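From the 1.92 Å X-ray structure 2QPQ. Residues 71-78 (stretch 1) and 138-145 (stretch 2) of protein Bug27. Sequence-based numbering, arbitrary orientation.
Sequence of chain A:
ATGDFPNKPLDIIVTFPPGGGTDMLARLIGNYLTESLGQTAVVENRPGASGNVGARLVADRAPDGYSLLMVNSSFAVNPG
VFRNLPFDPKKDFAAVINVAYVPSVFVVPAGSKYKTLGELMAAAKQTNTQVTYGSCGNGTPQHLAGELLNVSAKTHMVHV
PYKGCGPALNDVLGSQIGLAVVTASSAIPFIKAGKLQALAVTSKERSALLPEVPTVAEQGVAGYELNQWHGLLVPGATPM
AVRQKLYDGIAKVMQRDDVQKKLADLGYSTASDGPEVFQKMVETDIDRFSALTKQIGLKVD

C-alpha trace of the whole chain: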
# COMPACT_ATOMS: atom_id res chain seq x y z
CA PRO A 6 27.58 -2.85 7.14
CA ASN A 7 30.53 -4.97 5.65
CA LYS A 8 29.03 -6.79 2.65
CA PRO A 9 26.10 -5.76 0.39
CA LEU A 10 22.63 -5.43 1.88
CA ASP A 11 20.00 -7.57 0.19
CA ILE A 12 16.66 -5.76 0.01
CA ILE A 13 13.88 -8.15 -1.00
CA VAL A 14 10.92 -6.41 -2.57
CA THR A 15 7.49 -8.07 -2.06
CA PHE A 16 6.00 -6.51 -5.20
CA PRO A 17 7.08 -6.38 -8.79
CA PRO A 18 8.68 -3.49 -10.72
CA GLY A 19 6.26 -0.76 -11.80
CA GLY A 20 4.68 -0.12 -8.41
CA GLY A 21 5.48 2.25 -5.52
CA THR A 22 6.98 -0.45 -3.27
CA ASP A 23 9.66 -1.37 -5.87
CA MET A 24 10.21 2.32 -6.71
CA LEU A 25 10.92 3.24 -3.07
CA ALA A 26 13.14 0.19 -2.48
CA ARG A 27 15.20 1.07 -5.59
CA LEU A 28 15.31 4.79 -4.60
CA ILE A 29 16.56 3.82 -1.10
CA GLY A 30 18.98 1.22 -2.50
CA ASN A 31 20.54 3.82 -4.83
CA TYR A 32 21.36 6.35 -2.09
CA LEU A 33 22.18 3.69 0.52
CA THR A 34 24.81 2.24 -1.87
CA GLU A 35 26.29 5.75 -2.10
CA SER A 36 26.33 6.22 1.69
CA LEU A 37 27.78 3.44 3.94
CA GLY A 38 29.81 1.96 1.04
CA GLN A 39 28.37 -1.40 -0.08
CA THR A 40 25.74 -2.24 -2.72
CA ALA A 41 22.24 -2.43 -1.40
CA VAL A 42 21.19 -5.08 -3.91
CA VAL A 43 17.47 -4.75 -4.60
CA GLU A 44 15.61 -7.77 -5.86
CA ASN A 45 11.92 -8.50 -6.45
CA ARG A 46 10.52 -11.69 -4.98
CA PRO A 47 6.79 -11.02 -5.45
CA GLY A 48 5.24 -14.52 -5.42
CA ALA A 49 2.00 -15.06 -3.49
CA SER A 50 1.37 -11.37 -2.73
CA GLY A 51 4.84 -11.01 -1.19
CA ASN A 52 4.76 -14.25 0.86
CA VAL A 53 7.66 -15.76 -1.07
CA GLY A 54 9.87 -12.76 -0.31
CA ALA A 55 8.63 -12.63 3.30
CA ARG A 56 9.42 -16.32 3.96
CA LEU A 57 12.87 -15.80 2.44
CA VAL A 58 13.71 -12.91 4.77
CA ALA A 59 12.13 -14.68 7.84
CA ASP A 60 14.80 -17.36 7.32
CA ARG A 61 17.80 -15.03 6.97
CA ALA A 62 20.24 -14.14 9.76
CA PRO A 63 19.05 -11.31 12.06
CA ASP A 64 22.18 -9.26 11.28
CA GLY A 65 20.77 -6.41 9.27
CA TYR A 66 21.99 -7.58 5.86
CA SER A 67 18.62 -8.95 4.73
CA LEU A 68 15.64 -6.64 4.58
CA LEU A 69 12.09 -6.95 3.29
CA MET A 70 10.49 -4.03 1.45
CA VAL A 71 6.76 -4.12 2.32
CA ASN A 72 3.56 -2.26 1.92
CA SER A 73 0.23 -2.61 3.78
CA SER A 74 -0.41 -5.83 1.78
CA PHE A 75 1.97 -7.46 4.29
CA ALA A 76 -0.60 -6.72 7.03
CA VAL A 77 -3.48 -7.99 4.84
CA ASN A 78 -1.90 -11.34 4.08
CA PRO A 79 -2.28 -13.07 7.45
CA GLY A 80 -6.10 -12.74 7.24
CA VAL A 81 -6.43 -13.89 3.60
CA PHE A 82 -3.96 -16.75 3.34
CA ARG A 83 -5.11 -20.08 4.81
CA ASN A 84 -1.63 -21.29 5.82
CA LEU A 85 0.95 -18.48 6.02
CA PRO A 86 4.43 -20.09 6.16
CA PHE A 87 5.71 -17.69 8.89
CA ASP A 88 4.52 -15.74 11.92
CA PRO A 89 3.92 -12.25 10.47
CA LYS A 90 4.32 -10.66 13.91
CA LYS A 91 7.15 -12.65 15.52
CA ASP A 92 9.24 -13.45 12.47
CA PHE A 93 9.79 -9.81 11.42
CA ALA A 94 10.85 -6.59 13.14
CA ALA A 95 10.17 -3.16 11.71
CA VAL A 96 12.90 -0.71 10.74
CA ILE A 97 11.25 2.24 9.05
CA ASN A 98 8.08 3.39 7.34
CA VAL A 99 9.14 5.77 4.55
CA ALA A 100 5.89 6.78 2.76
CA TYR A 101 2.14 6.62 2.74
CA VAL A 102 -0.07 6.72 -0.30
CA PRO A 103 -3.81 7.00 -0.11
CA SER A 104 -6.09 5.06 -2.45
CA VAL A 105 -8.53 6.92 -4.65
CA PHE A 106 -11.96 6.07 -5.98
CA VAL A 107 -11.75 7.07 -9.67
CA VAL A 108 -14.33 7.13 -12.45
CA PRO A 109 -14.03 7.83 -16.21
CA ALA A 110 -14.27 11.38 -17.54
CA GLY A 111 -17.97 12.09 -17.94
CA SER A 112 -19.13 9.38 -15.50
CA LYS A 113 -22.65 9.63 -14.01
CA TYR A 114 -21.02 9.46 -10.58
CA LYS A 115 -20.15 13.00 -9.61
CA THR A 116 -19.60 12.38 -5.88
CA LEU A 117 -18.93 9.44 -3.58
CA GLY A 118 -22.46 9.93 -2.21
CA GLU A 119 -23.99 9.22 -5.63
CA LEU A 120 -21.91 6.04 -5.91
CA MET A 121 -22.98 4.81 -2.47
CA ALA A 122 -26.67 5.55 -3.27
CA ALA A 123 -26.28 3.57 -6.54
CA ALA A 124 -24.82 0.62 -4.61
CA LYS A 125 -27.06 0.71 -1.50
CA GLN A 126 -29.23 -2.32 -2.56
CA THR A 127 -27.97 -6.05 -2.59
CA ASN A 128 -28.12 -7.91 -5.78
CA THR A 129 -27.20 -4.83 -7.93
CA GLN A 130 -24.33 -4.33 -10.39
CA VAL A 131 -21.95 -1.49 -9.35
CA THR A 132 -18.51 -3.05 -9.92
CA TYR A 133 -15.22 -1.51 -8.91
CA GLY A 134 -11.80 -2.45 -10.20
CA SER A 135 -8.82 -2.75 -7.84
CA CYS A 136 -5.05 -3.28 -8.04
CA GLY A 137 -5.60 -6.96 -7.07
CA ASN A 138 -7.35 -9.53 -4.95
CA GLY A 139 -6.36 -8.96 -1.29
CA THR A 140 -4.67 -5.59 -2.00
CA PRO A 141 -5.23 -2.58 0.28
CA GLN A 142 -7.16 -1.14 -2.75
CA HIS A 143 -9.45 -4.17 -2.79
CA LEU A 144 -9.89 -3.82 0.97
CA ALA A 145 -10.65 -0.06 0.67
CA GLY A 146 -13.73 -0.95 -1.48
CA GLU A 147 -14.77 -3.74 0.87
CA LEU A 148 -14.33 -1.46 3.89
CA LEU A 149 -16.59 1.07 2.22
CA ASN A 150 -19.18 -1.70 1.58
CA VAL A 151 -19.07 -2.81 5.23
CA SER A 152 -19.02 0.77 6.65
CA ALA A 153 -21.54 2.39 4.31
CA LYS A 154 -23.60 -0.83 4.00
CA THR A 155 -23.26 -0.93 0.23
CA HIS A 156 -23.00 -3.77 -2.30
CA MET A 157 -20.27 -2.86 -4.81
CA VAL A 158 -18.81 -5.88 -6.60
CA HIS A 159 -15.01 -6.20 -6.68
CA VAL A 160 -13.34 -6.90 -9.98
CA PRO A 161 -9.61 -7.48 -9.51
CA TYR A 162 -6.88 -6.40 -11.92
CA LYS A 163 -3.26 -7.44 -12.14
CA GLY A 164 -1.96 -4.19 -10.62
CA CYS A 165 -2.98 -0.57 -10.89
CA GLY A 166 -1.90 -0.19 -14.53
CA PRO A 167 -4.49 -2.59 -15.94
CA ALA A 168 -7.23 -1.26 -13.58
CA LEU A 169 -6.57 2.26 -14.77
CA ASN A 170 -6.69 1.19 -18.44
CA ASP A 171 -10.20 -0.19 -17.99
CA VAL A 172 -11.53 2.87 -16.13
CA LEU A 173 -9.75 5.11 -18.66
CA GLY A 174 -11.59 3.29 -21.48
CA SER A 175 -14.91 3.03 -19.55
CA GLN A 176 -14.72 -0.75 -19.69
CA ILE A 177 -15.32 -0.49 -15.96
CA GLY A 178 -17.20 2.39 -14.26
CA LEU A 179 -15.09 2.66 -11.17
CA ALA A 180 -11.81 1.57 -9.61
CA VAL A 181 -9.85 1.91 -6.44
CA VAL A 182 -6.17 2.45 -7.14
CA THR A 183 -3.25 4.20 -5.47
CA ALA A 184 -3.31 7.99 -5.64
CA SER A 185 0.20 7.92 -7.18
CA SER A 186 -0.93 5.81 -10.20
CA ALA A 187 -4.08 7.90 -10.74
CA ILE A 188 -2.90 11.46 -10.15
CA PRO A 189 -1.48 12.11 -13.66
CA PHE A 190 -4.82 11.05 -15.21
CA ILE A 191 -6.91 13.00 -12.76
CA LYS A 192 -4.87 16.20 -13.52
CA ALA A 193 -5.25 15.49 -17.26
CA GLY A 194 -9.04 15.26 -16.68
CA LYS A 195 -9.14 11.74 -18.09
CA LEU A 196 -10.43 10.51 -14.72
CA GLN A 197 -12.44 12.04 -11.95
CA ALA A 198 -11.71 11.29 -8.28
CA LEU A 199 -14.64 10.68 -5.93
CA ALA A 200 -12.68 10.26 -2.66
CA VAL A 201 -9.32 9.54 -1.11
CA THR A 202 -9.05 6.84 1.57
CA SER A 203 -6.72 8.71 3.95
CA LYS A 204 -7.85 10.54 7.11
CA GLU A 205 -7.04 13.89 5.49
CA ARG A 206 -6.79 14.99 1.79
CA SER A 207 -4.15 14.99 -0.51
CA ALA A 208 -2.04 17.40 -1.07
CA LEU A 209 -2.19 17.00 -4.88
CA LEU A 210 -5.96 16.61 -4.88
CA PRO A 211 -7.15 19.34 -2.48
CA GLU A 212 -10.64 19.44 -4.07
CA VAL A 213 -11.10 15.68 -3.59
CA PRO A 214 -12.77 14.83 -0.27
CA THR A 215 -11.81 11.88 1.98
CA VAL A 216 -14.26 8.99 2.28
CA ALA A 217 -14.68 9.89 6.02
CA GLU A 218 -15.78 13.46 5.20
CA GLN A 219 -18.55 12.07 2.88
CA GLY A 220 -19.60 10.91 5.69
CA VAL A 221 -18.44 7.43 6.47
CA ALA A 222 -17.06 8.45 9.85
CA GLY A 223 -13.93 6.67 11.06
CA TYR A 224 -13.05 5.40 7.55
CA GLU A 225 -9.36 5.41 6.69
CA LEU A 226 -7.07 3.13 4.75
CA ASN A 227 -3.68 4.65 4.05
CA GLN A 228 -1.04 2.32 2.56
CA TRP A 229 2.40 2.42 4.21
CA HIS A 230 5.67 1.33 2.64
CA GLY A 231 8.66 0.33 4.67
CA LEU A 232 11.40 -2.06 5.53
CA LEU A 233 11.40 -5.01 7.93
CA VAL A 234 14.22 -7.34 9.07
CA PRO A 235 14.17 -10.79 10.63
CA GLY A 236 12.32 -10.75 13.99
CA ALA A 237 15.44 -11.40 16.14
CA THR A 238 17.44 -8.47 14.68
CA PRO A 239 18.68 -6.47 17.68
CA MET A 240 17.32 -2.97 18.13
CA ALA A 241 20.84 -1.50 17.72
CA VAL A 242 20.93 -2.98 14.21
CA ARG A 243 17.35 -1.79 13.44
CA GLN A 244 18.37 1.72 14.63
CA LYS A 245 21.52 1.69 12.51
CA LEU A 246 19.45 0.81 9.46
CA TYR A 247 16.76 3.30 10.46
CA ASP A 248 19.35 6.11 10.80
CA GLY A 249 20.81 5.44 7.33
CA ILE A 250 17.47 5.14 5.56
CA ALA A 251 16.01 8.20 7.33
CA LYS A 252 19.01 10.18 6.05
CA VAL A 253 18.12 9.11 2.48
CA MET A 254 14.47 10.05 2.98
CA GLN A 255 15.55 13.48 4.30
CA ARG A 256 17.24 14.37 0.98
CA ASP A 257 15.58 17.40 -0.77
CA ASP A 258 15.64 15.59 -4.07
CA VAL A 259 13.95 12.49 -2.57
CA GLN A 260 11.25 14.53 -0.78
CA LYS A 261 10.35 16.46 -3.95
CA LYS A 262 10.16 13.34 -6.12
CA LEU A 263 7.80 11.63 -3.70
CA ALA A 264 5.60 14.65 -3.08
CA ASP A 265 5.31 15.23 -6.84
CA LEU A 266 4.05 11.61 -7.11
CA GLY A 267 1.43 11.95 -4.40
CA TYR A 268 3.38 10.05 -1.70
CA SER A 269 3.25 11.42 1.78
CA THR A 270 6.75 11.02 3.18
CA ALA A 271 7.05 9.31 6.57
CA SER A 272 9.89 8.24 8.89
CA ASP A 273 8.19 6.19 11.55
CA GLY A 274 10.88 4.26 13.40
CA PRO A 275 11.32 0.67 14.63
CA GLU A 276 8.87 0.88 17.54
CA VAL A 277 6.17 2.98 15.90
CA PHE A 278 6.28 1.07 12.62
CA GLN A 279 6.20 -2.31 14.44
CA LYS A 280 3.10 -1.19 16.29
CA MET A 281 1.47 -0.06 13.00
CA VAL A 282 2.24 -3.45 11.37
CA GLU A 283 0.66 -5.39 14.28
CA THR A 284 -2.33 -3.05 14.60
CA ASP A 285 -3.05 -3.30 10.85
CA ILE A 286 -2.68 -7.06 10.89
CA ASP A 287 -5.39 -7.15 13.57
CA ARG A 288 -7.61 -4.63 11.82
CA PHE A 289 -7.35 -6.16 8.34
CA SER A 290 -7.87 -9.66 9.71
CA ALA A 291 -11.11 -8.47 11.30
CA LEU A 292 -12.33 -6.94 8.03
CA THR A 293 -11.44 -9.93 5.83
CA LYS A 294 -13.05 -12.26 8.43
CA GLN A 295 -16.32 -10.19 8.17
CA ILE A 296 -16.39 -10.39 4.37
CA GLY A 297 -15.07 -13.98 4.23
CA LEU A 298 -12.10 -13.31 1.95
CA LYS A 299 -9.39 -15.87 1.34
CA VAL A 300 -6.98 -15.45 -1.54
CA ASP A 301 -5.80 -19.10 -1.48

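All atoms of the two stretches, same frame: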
# COMPACT_ATOMS: atom_id res chain seq x y z
N VAL A 71 8.19 -3.78 2.18
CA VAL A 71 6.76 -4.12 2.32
C VAL A 71 5.86 -2.93 2.06
O VAL A 71 6.24 -1.75 2.21
CB VAL A 71 6.42 -4.75 3.75
CG1 VAL A 71 7.15 -6.09 3.95
CG2 VAL A 71 6.79 -3.76 4.96
N ASN A 72 4.61 -3.24 1.74
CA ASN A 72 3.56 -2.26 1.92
C ASN A 72 2.46 -2.89 2.77
O ASN A 72 2.60 -4.01 3.25
CB ASN A 72 3.05 -1.74 0.57
CG ASN A 72 2.50 -2.85 -0.32
OD1 ASN A 72 3.06 -3.15 -1.38
ND2 ASN A 72 1.42 -3.43 0.09
N SER A 73 1.38 -2.15 2.98
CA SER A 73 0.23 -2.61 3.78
C SER A 73 -0.28 -4.02 3.45
O SER A 73 -0.76 -4.71 4.34
CB SER A 73 -0.92 -1.60 3.69
OG SER A 73 -0.53 -0.44 4.37
N SER A 74 -0.13 -4.45 2.20
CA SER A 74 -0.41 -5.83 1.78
C SER A 74 0.16 -6.84 2.77
O SER A 74 -0.48 -7.84 3.07
CB SER A 74 0.18 -6.12 0.39
OG SER A 74 -0.45 -5.35 -0.65
N PHE A 75 1.37 -6.58 3.28
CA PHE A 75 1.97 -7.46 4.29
C PHE A 75 1.01 -7.67 5.48
O PHE A 75 0.92 -8.78 6.05
CB PHE A 75 3.33 -6.88 4.75
CG PHE A 75 4.01 -7.70 5.83
CD1 PHE A 75 4.94 -8.69 5.49
CD2 PHE A 75 3.69 -7.51 7.19
CE1 PHE A 75 5.60 -9.47 6.50
CE2 PHE A 75 4.32 -8.32 8.21
CZ PHE A 75 5.31 -9.26 7.82
N ALA A 76 0.34 -6.61 5.90
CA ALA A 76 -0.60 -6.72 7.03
C ALA A 76 -1.93 -7.36 6.63
O ALA A 76 -2.67 -7.83 7.50
CB ALA A 76 -0.82 -5.37 7.71
N VAL A 77 -2.26 -7.35 5.33
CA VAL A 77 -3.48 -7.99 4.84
C VAL A 77 -3.33 -9.50 4.73
O VAL A 77 -4.28 -10.27 4.98
CB VAL A 77 -3.91 -7.44 3.44
CG1 VAL A 77 -5.19 -8.14 2.94
CG2 VAL A 77 -4.13 -5.93 3.49
N ASN A 78 -2.14 -9.93 4.38
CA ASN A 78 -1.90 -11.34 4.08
C ASN A 78 -2.25 -12.36 5.16
O ASN A 78 -2.76 -13.44 4.82
CB ASN A 78 -0.47 -11.54 3.57
CG ASN A 78 -0.26 -11.02 2.15
OD1 ASN A 78 0.87 -10.95 1.68
ND2 ASN A 78 -1.32 -10.66 1.49
N ASN A 138 -6.69 -8.79 -6.02
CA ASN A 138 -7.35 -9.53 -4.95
C ASN A 138 -6.48 -9.51 -3.68
O ASN A 138 -5.29 -9.90 -3.72
CB ASN A 138 -7.58 -10.93 -5.46
CG ASN A 138 -8.68 -11.63 -4.74
OD1 ASN A 138 -9.65 -11.01 -4.34
ND2 ASN A 138 -8.53 -12.92 -4.56
N GLY A 139 -7.06 -9.01 -2.58
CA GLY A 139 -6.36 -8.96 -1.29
C GLY A 139 -5.45 -7.72 -1.15
O GLY A 139 -4.74 -7.57 -0.15
N THR A 140 -5.47 -6.83 -2.12
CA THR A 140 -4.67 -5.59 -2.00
C THR A 140 -5.37 -4.60 -1.04
O THR A 140 -6.57 -4.71 -0.79
CB THR A 140 -4.45 -4.85 -3.36
OG1 THR A 140 -5.72 -4.51 -3.95
CG2 THR A 140 -3.60 -5.71 -4.33
N PRO A 141 -4.61 -3.62 -0.50
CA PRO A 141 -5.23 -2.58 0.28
C PRO A 141 -6.33 -1.85 -0.54
O PRO A 141 -7.30 -1.35 0.03
CB PRO A 141 -4.05 -1.62 0.55
CG PRO A 141 -2.85 -2.56 0.58
CD PRO A 141 -3.15 -3.46 -0.57
N GLN A 142 -6.18 -1.82 -1.86
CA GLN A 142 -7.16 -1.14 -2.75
C GLN A 142 -8.45 -1.95 -2.77
O GLN A 142 -9.55 -1.42 -2.56
CB GLN A 142 -6.57 -0.96 -4.17
CG GLN A 142 -5.50 0.13 -4.19
CD GLN A 142 -4.21 -0.28 -3.46
OE1 GLN A 142 -3.79 -1.41 -3.57
NE2 GLN A 142 -3.62 0.64 -2.67
N HIS A 143 -8.31 -3.25 -2.98
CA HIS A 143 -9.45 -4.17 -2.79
C HIS A 143 -10.10 -3.95 -1.42
O HIS A 143 -11.31 -3.74 -1.32
CB HIS A 143 -8.96 -5.61 -2.98
CG HIS A 143 -10.00 -6.65 -2.71
ND1 HIS A 143 -9.69 -8.00 -2.60
CD2 HIS A 143 -11.33 -6.56 -2.53
CE1 HIS A 143 -10.79 -8.68 -2.37
NE2 HIS A 143 -11.81 -7.83 -2.33
N LEU A 144 -9.32 -3.98 -0.35
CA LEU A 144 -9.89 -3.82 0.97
C LEU A 144 -10.54 -2.43 1.22
O LEU A 144 -11.51 -2.35 1.96
CB LEU A 144 -8.86 -4.13 2.06
CG LEU A 144 -8.38 -5.59 2.19
CD1 LEU A 144 -7.75 -5.80 3.58
CD2 LEU A 144 -9.45 -6.62 1.91
N ALA A 145 -10.02 -1.38 0.58
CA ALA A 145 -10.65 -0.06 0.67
C ALA A 145 -12.11 -0.11 0.17
O ALA A 145 -13.02 0.45 0.81
CB ALA A 145 -9.83 1.03 -0.04

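Stretch 1 leaves a strand at Val-71 and Asn-72 and turns into a helix that runs on past Asn-78; stretch 2 is a loop through Thr-140 that enters a helix at Pro-141. The nearest CA pair sets Ser-74, early in its helix, against Thr-140, the N-cap residue: Ser-74 CA lies 5.7 Å from Thr-140 CA. Farther along the first helix, Val-77 CA lies 6.8 Å from Gly-139 CA. No hydrogen bond crosses between them, so the contact, burying 252 Å² in total, rests on packing.

Each turn is held from within. In stretch 1, Phe-75 N donates to Asn-72 O at 2.8 Å. In stretch 2, His-143 N donates to Thr-140 OG1 at 3.0 Å and 174°, capping the helix, while Gly-139 N donates to His-143 ND1 at 2.8 Å and 175°. With phi at 84°, Gly-139 adopts a conformation that favours glycine.

Val-77 and Pro-141 contribute most of the buried area. The CA-to-CB bond of Val-77 points toward stretch 2, and its chi1 of 179° (t) accompanies two close approaches by one methyl: CG1 lies 3.5 Å from Leu-144 CD1, an apolar contact, and 3.2 Å from Gly-139 O. The Pro-141 ring packs against the serines, with CG 3.8 Å from Ser-73 CB and CD 3.3 Å from Ser-74 OG; lacking an N-H, the proline offers no backbone donor there.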